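Long-range contact in putative lipoprotein (Clostridium difficile, PDB 4EXR), which is of unknown function but carries two PepSY (peptidase propeptide and YPEB) domains and is probably exported and lipid-anchored at the cell surface: residues F62-E67 / I79-K84. Sequence-based numbering, arbitrary orientation.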
loop_
_atom_site.group_PDB
_atom_site.type_symbol
_atom_site.label_atom_id
_atom_site.label_comp_id
_atom_site.label_asym_id
_atom_site.label_seq_id
_atom_site.Cartn_x
_atom_site.Cartn_y
_atom_site.Cartn_z
ATOM N N PHE A 62 -2.298 17.326 7.721
ATOM C CA PHE A 62 -3.382 17.282 6.752
ATOM C C PHE A 62 -2.814 16.663 5.497
ATOM O O PHE A 62 -1.686 16.964 5.085
ATOM C CB PHE A 62 -3.980 18.663 6.507
ATOM C CG PHE A 62 -4.618 19.252 7.731
ATOM C CD1 PHE A 62 -3.860 19.973 8.644
ATOM C CD2 PHE A 62 -5.961 19.036 8.001
ATOM C CE1 PHE A 62 -4.439 20.500 9.788
ATOM C CE2 PHE A 62 -6.547 19.568 9.154
ATOM C CZ PHE A 62 -5.784 20.290 10.041
ATOM N N VAL A 63 -3.594 15.772 4.904
ATOM C CA VAL A 63 -3.068 14.884 3.888
ATOM C C VAL A 63 -4.019 14.809 2.699
ATOM O O VAL A 63 -5.205 14.535 2.867
ATOM C CB VAL A 63 -2.855 13.458 4.482
ATOM C CG1 VAL A 63 -2.390 12.469 3.418
ATOM C CG2 VAL A 63 -1.858 13.506 5.655
ATOM N N TYR A 64 -3.484 15.075 1.509
ATOM C CA TYR A 64 -4.178 14.800 0.259
ATOM C C TYR A 64 -3.976 13.348 -0.094
ATOM O O TYR A 64 -2.852 12.843 -0.026
ATOM C CB TYR A 64 -3.584 15.622 -0.888
ATOM C CG TYR A 64 -3.868 17.106 -0.842
ATOM C CD1 TYR A 64 -5.147 17.604 -1.104
ATOM C CD2 TYR A 64 -2.844 18.014 -0.584
ATOM C CE1 TYR A 64 -5.398 18.977 -1.070
ATOM C CE2 TYR A 64 -3.081 19.378 -0.555
ATOM C CZ TYR A 64 -4.348 19.856 -0.795
ATOM O OH TYR A 64 -4.559 21.218 -0.762
ATOM N N THR A 65 -5.055 12.672 -0.479
ATOM C CA THR A 65 -4.921 11.336 -1.053
ATOM C C THR A 65 -5.383 11.456 -2.492
ATOM O O THR A 65 -6.480 11.942 -2.737
ATOM C CB THR A 65 -5.775 10.301 -0.287
ATOM O OG1 THR A 65 -5.358 10.274 1.084
ATOM C CG2 THR A 65 -5.637 8.877 -0.896
ATOM N N VAL A 66 -4.522 11.065 -3.432
ATOM C CA VAL A 66 -4.839 11.130 -4.853
ATOM C C VAL A 66 -4.783 9.704 -5.375
ATOM O O VAL A 66 -3.785 9.008 -5.179
ATOM C CB VAL A 66 -3.814 11.970 -5.638
ATOM C CG1 VAL A 66 -4.322 12.224 -7.070
ATOM C CG2 VAL A 66 -3.524 13.293 -4.924
ATOM N N GLU A 67 -5.856 9.263 -6.026
ATOM C CA GLU A 67 -5.897 7.899 -6.552
ATOM C C GLU A 67 -6.210 7.940 -8.027
ATOM O O GLU A 67 -7.027 8.739 -8.469
ATOM C CB GLU A 67 -6.937 7.069 -5.809
ATOM C CG GLU A 67 -6.664 7.036 -4.290
ATOM C CD GLU A 67 -7.782 6.399 -3.472
ATOM O OE1 GLU A 67 -7.855 5.151 -3.412
ATOM O OE2 GLU A 67 -8.577 7.158 -2.875
ATOM N N ILE A 79 0.007 12.899 0.130
ATOM C CA ILE A 79 0.878 14.061 0.111
ATOM C C ILE A 79 0.506 14.982 1.266
ATOM O O ILE A 79 -0.664 15.342 1.425
ATOM C CB ILE A 79 0.708 14.834 -1.224
ATOM C CG1 ILE A 79 1.125 13.955 -2.409
ATOM C CG2 ILE A 79 1.531 16.112 -1.208
ATOM C CD1 ILE A 79 0.416 14.311 -3.700
ATOM N N ASP A 80 1.492 15.348 2.085
ATOM C CA ASP A 80 1.277 16.333 3.148
ATOM C C ASP A 80 0.842 17.673 2.555
ATOM O O ASP A 80 1.523 18.231 1.696
ATOM C CB ASP A 80 2.563 16.508 3.962
ATOM C CG ASP A 80 2.366 17.366 5.221
ATOM O OD1 ASP A 80 1.870 18.509 5.125
ATOM O OD2 ASP A 80 2.727 16.889 6.315
ATOM N N ALA A 81 -0.292 18.182 3.025
ATOM C CA ALA A 81 -0.929 19.363 2.433
ATOM C C ALA A 81 -0.220 20.664 2.825
ATOM O O ALA A 81 -0.580 21.737 2.360
ATOM C CB ALA A 81 -2.384 19.433 2.837
ATOM N N ASN A 82 0.782 20.556 3.680
ATOM C CA ASN A 82 1.569 21.728 4.059
ATOM C C ASN A 82 3.031 21.637 3.640
ATOM O O ASN A 82 3.633 22.638 3.254
ATOM C CB ASN A 82 1.432 22.012 5.559
ATOM C CG ASN A 82 0.065 22.558 5.908
ATOM O OD1 ASN A 82 -0.306 23.645 5.461
ATOM N ND2 ASN A 82 -0.700 21.803 6.690
ATOM N N THR A 83 3.592 20.434 3.688
ATOM C CA THR A 83 5.020 20.268 3.430
ATOM C C THR A 83 5.317 19.685 2.061
ATOM O O THR A 83 6.454 19.749 1.594
ATOM C CB THR A 83 5.685 19.382 4.494
ATOM O OG1 THR A 83 5.244 18.031 4.334
ATOM C CG2 THR A 83 5.332 19.874 5.902
ATOM N N LYS A 84 4.294 19.104 1.432
ATOM C CA LYS A 84 4.424 18.485 0.117
ATOM C C LYS A 84 5.176 17.144 0.157
ATOM O O LYS A 84 5.423 16.541 -0.889
ATOM C CB LYS A 84 5.066 19.456 -0.885
ATOM C CG LYS A 84 4.552 19.364 -2.303
ATOM C CD LYS A 84 5.516 20.036 -3.281
ATOM C CE LYS A 84 5.552 21.542 -3.101
ATOM N NZ LYS A 84 4.348 22.205 -3.680
HETATM O O HOH W 1 -0.055 18.990 7.324
#
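Tyr64 and Ile79 form an antiparallel hydrogen-bonded pair: Tyr64 N donates to Ile79 O at 2.8 Å, and Ile79 N returns a bond to Tyr64 O. Val63 and Asp80 follow as a non-hydrogen-bonded pair, beyond which Ala81 N gives Phe62 O a nearly straight bond of 2.8 Å. In Tyr64, chi1 of -71° sets CG beside the backbone N. Across the contact, Tyr64 CE2 lies 3.5 Å from Ala81 CB. Ala81 CB also approaches Phe62 CB, and Val66 CG2 touches Ile79 CD1 at 4.2 Å. The Phe62 and Asn82 side chains lie side by side, pointing the same way, with ND2 of Asn82 4.1 Å from CD1 of Phe62 and the ring and amide planes 84° apart.

Where the strand ends, Asp80 OD1 accepts two backbone bonds: the one from Asn82 N (2.7 Å), nearly along the C-O axis, closes an Asx turn, and the second, from Thr83 N above the carboxylate plane, extends it to an Asx motif. A water accepts hydrogen bonds from Phe62 N and Asn82 ND2 and donates one to Asp80 OD1. Around this, Asp80 OD2 pairs with Lys61, Tyr64 OH bonds to Val32 O, and Tyr64 and Val66 pack on helix 34-44. Strand 73-80 of the hairpin thus ends in an Asp80-centred turn that leads to strand 86-93, and the several donors and lysine partner probably favour an ionised Asp80.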